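Local coordinates for tubulin-binding cofactor A (Leishmania major, PDB 4CQI), which probably takes part in an early step of tubulin folding, capturing and stabilising beta-tubulin in a quasi-native state together with other cofactors, at residues 42-56 / 70-84. Numbering follows the deposited sequence.
Sequences LEFAKREVERELQRL and QTKVVDEAQMMVPHS. With SO4 (sulfate ion), chain B.
Q70 spends both hydrogens of its amide nitrogen on E52. NE2 gives a nearly straight bond to E52 OE1 (2.8 Å, 169° at the hydrogen) and a second to the backbone O of E52 (3.0 Å). Both acceptors lie close to the Q70 amide plane, which fixes the rotation of that group. E52 O also accepts the helical bond from L56 N. With CG anti to the backbone N (chi1 -172°), Q70 lays CG on L56 CA at 3.5 Å; the bend at chi2 then turns the amide to E52. E52 is a knob in a hole formed by Q70, V73, V74 and A77. V73 CG1 lies against its carboxylate, and A77 CB meets its CG. Apolar side chains carry much of the rest of the contact. V49 CG2 sits 3.4 Å from A77 O and also touches V81 CG2. The L53 and V74 side chains cross at about a right angle, with L53 CD2 3.5 Å from V74 CG1. L42 CD1 rests on V81 and on S84 CB. The axes of segments 42-56 and 70-84 come within 9.0 Å at 161°, the antiparallel packing of helices 23-62 and 67-100 in the elongated helical bundle of the TBCA family. A water donates to both A45 O and A77 O, bridging the two backbones. In the second shell, R55 NH1 forms salt bridges with E52 OE1 (2.9 Å) and E48 OE2. R55 and Q70 reach OE1 from opposite faces of the carboxylate. This double grip would probably favour the ionised form of E52. S84 OG donates back to M80 O. Farther out, R47 and R51 clamp a sulfate, probably from the crystallisation liquor, through their NE and NH2 atoms.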
# COMPACT_ATOMS: atom_id res chain seq x y z
N LEU A 42 1.09 2.28 -2.21
CA LEU A 42 0.23 3.45 -2.20
C LEU A 42 1.08 4.72 -2.40
O LEU A 42 0.69 5.63 -3.12
CB LEU A 42 -0.55 3.53 -0.89
CG LEU A 42 -1.37 4.79 -0.67
CD1 LEU A 42 -2.43 4.99 -1.77
CD2 LEU A 42 -1.95 4.77 0.74
N GLU A 43 2.24 4.79 -1.74
CA GLU A 43 3.09 5.98 -1.86
C GLU A 43 3.48 6.21 -3.31
O GLU A 43 3.37 7.33 -3.83
CB GLU A 43 4.37 5.87 -1.00
CG GLU A 43 4.10 5.70 0.49
CD GLU A 43 5.35 5.40 1.36
OE1 GLU A 43 6.43 5.04 0.81
OE2 GLU A 43 5.22 5.49 2.62
N PHE A 44 3.90 5.13 -3.97
CA PHE A 44 4.30 5.29 -5.39
C PHE A 44 3.09 5.62 -6.26
O PHE A 44 3.21 6.44 -7.18
CB PHE A 44 5.02 4.05 -5.91
CG PHE A 44 6.39 3.85 -5.34
CD1 PHE A 44 7.41 4.76 -5.58
CD2 PHE A 44 6.67 2.73 -4.59
CE1 PHE A 44 8.68 4.52 -5.09
CE2 PHE A 44 7.94 2.50 -4.07
CZ PHE A 44 8.95 3.40 -4.31
N ALA A 45 1.92 5.01 -5.98
CA ALA A 45 0.68 5.27 -6.72
C ALA A 45 0.21 6.74 -6.64
O ALA A 45 -0.18 7.35 -7.65
CB ALA A 45 -0.45 4.33 -6.26
N LYS A 46 0.30 7.32 -5.44
CA LYS A 46 0.02 8.73 -5.24
C LYS A 46 1.00 9.67 -6.00
O LYS A 46 0.54 10.64 -6.60
CB LYS A 46 0.03 9.09 -3.74
CG LYS A 46 -1.15 8.48 -3.00
CD LYS A 46 -1.20 8.74 -1.51
CE LYS A 46 -1.56 10.17 -1.18
NZ LYS A 46 -1.68 10.31 0.32
N ARG A 47 2.29 9.37 -5.96
CA ARG A 47 3.29 10.14 -6.72
C ARG A 47 2.98 10.06 -8.20
O ARG A 47 3.06 11.08 -8.94
CB ARG A 47 4.72 9.60 -6.43
CG ARG A 47 5.17 9.96 -5.02
CD ARG A 47 6.53 9.41 -4.65
NE ARG A 47 7.54 9.89 -5.60
CZ ARG A 47 8.68 9.27 -5.88
NH1 ARG A 47 9.04 8.18 -5.22
NH2 ARG A 47 9.48 9.77 -6.81
N GLU A 48 2.57 8.86 -8.64
CA GLU A 48 2.27 8.64 -10.07
C GLU A 48 1.02 9.37 -10.54
O GLU A 48 1.01 9.86 -11.68
CB GLU A 48 2.26 7.12 -10.39
CG GLU A 48 2.12 6.79 -11.87
CD GLU A 48 3.24 7.34 -12.73
OE1 GLU A 48 4.35 7.72 -12.24
OE2 GLU A 48 2.98 7.37 -13.95
N VAL A 49 -0.03 9.51 -9.71
CA VAL A 49 -1.15 10.36 -10.05
C VAL A 49 -0.67 11.74 -10.46
O VAL A 49 -1.05 12.25 -11.53
CB VAL A 49 -2.16 10.51 -8.88
CG1 VAL A 49 -3.10 11.70 -9.12
CG2 VAL A 49 -2.95 9.22 -8.71
N GLU A 50 0.18 12.34 -9.64
CA GLU A 50 0.65 13.68 -9.93
C GLU A 50 1.38 13.72 -11.26
O GLU A 50 1.13 14.61 -12.07
CB GLU A 50 1.52 14.23 -8.79
CG GLU A 50 0.79 14.31 -7.45
CD GLU A 50 -0.52 15.08 -7.51
OE1 GLU A 50 -0.50 16.22 -8.05
OE2 GLU A 50 -1.56 14.56 -7.02
N ARG A 51 2.23 12.73 -11.50
CA ARG A 51 2.92 12.59 -12.79
C ARG A 51 1.98 12.38 -13.97
O ARG A 51 2.24 12.93 -15.07
CB ARG A 51 3.89 11.43 -12.76
CG ARG A 51 4.98 11.67 -11.73
CD ARG A 51 6.11 10.72 -11.95
NE ARG A 51 7.30 11.15 -11.24
CZ ARG A 51 8.54 10.87 -11.61
NH1 ARG A 51 8.76 10.18 -12.73
NH2 ARG A 51 9.57 11.28 -10.86
N GLU A 52 0.93 11.60 -13.78
CA GLU A 52 -0.01 11.32 -14.89
C GLU A 52 -0.75 12.57 -15.28
O GLU A 52 -1.05 12.78 -16.46
CB GLU A 52 -1.02 10.24 -14.57
CG GLU A 52 -0.46 8.84 -14.25
CD GLU A 52 0.02 7.99 -15.44
OE1 GLU A 52 0.39 8.53 -16.52
OE2 GLU A 52 0.06 6.76 -15.25
N LEU A 53 -1.06 13.40 -14.29
CA LEU A 53 -1.69 14.68 -14.51
C LEU A 53 -0.75 15.65 -15.27
O LEU A 53 -1.20 16.46 -16.09
CB LEU A 53 -2.15 15.30 -13.20
CG LEU A 53 -3.37 14.68 -12.50
CD1 LEU A 53 -3.49 15.07 -11.02
CD2 LEU A 53 -4.65 15.05 -13.22
N GLN A 54 0.53 15.59 -14.96
CA GLN A 54 1.55 16.34 -15.70
C GLN A 54 1.75 15.77 -17.11
O GLN A 54 1.89 16.52 -18.08
CB GLN A 54 2.91 16.29 -14.95
CG GLN A 54 2.97 16.99 -13.59
CD GLN A 54 4.10 16.46 -12.67
OE1 GLN A 54 5.02 15.73 -13.09
NE2 GLN A 54 4.03 16.83 -11.39
N ARG A 55 1.80 14.45 -17.21
CA ARG A 55 2.02 13.74 -18.45
C ARG A 55 0.87 14.03 -19.40
O ARG A 55 1.09 14.17 -20.61
CB ARG A 55 2.18 12.23 -18.18
CG ARG A 55 2.29 11.35 -19.43
CD ARG A 55 2.76 9.95 -19.06
NE ARG A 55 4.02 9.96 -18.30
CZ ARG A 55 4.23 9.43 -17.09
NH1 ARG A 55 3.28 8.74 -16.45
NH2 ARG A 55 5.42 9.56 -16.51
N LEU A 56 -0.33 14.21 -18.84
CA LEU A 56 -1.51 14.71 -19.59
C LEU A 56 -1.27 16.09 -20.21
O LEU A 56 -1.44 16.26 -21.42
CB LEU A 56 -2.76 14.77 -18.67
CG LEU A 56 -4.12 15.18 -19.26
CD1 LEU A 56 -4.49 14.29 -20.45
CD2 LEU A 56 -5.22 15.13 -18.20
N GLN A 70 -4.54 9.45 -22.49
CA GLN A 70 -3.98 9.86 -21.19
C GLN A 70 -5.05 10.31 -20.21
O GLN A 70 -4.85 10.20 -18.99
CB GLN A 70 -2.90 10.93 -21.36
CG GLN A 70 -2.11 11.29 -20.09
CD GLN A 70 -1.38 10.12 -19.44
OE1 GLN A 70 -1.09 9.08 -20.07
NE2 GLN A 70 -1.04 10.30 -18.16
N THR A 71 -6.16 10.83 -20.72
CA THR A 71 -7.31 11.14 -19.87
C THR A 71 -7.79 9.87 -19.15
O THR A 71 -8.06 9.89 -17.93
CB THR A 71 -8.46 11.78 -20.68
OG1 THR A 71 -8.05 13.07 -21.10
CG2 THR A 71 -9.71 11.95 -19.80
N LYS A 72 -7.90 8.78 -19.90
CA LYS A 72 -8.31 7.48 -19.37
C LYS A 72 -7.28 6.91 -18.37
O LYS A 72 -7.65 6.35 -17.33
CB LYS A 72 -8.56 6.50 -20.52
CG LYS A 72 -9.88 6.78 -21.27
CD LYS A 72 -9.89 6.31 -22.73
CE LYS A 72 -11.11 6.86 -23.48
NZ LYS A 72 -10.97 6.80 -24.97
N VAL A 73 -5.98 7.08 -18.66
CA VAL A 73 -4.92 6.64 -17.74
C VAL A 73 -4.93 7.44 -16.42
O VAL A 73 -4.73 6.85 -15.36
CB VAL A 73 -3.55 6.73 -18.41
CG1 VAL A 73 -2.39 6.52 -17.44
CG2 VAL A 73 -3.46 5.77 -19.59
N VAL A 74 -5.17 8.75 -16.50
CA VAL A 74 -5.27 9.62 -15.32
C VAL A 74 -6.44 9.17 -14.45
O VAL A 74 -6.31 9.05 -13.20
CB VAL A 74 -5.41 11.11 -15.70
CG1 VAL A 74 -5.82 11.96 -14.51
CG2 VAL A 74 -4.09 11.62 -16.32
N ASP A 75 -7.57 8.88 -15.08
CA ASP A 75 -8.74 8.45 -14.33
C ASP A 75 -8.46 7.13 -13.61
O ASP A 75 -8.79 6.95 -12.42
CB ASP A 75 -9.96 8.36 -15.25
CG ASP A 75 -11.27 8.17 -14.46
OD1 ASP A 75 -11.49 8.88 -13.44
OD2 ASP A 75 -12.05 7.27 -14.81
N GLU A 76 -7.83 6.21 -14.33
CA GLU A 76 -7.40 4.96 -13.70
C GLU A 76 -6.36 5.13 -12.60
O GLU A 76 -6.42 4.41 -11.62
CB GLU A 76 -6.95 3.96 -14.79
CG GLU A 76 -8.07 3.58 -15.80
CD GLU A 76 -9.27 2.91 -15.17
OE1 GLU A 76 -9.12 2.22 -14.14
OE2 GLU A 76 -10.40 3.05 -15.70
N ALA A 77 -5.39 6.03 -12.78
CA ALA A 77 -4.42 6.34 -11.74
C ALA A 77 -5.11 6.81 -10.44
O ALA A 77 -4.74 6.38 -9.32
CB ALA A 77 -3.45 7.37 -12.22
N GLN A 78 -6.15 7.61 -10.60
CA GLN A 78 -6.86 8.13 -9.45
C GLN A 78 -7.62 7.04 -8.78
O GLN A 78 -7.71 7.03 -7.58
CB GLN A 78 -7.74 9.28 -9.87
CG GLN A 78 -6.85 10.47 -10.24
CD GLN A 78 -7.60 11.69 -10.62
OE1 GLN A 78 -7.53 12.74 -9.93
NE2 GLN A 78 -8.40 11.57 -11.66
N MET A 79 -8.15 6.09 -9.54
CA MET A 79 -8.89 4.98 -8.91
C MET A 79 -7.96 3.94 -8.29
O MET A 79 -8.37 3.15 -7.40
CB MET A 79 -9.71 4.28 -9.98
CG MET A 79 -10.61 5.26 -10.60
SD MET A 79 -11.92 5.23 -9.47
CE MET A 79 -12.84 4.30 -10.69
N MET A 80 -6.72 3.92 -8.75
CA MET A 80 -5.73 3.04 -8.12
C MET A 80 -5.32 3.50 -6.71
O MET A 80 -4.79 2.69 -5.93
CB MET A 80 -4.51 2.83 -9.04
CG MET A 80 -4.82 1.78 -10.12
SD MET A 80 -5.09 0.08 -9.53
CE MET A 80 -3.78 0.20 -8.35
N VAL A 81 -5.58 4.76 -6.36
CA VAL A 81 -5.38 5.21 -4.99
C VAL A 81 -6.32 4.48 -4.00
O VAL A 81 -5.83 3.78 -3.10
CB VAL A 81 -5.38 6.76 -4.87
CG1 VAL A 81 -5.29 7.18 -3.43
CG2 VAL A 81 -4.21 7.32 -5.66
N PRO A 82 -7.64 4.57 -4.18
CA PRO A 82 -8.45 3.76 -3.26
C PRO A 82 -8.19 2.27 -3.36
O PRO A 82 -8.21 1.58 -2.33
CB PRO A 82 -9.89 4.08 -3.64
CG PRO A 82 -9.82 4.76 -4.97
CD PRO A 82 -8.49 5.47 -4.99
N HIS A 83 -7.89 1.75 -4.55
CA HIS A 83 -7.54 0.34 -4.60
C HIS A 83 -6.37 0.03 -3.70
O HIS A 83 -6.40 -0.95 -2.97
CB HIS A 83 -7.21 -0.09 -6.00
CG HIS A 83 -6.89 -1.55 -6.07
ND1 HIS A 83 -7.63 -2.50 -5.36
CD2 HIS A 83 -5.82 -2.22 -6.65
CE1 HIS A 83 -7.08 -3.71 -5.57
NE2 HIS A 83 -5.97 -3.54 -6.37
N SER A 84 -5.35 0.87 -3.73
CA SER A 84 -4.14 0.64 -2.90
C SER A 84 -4.46 0.79 -1.41
O SER A 84 -4.03 -0.01 -0.55
CB SER A 84 -3.00 1.59 -3.32
OG SER A 84 -2.67 1.43 -4.72
S SO4 B . 8.14 13.11 -8.08
O1 SO4 B . 7.38 13.30 -9.34
O2 SO4 B . 8.56 14.39 -7.46
O3 SO4 B . 9.36 12.32 -8.42
O4 SO4 B . 7.33 12.40 -7.07
O HOH W 1 -1.57 5.97 -9.57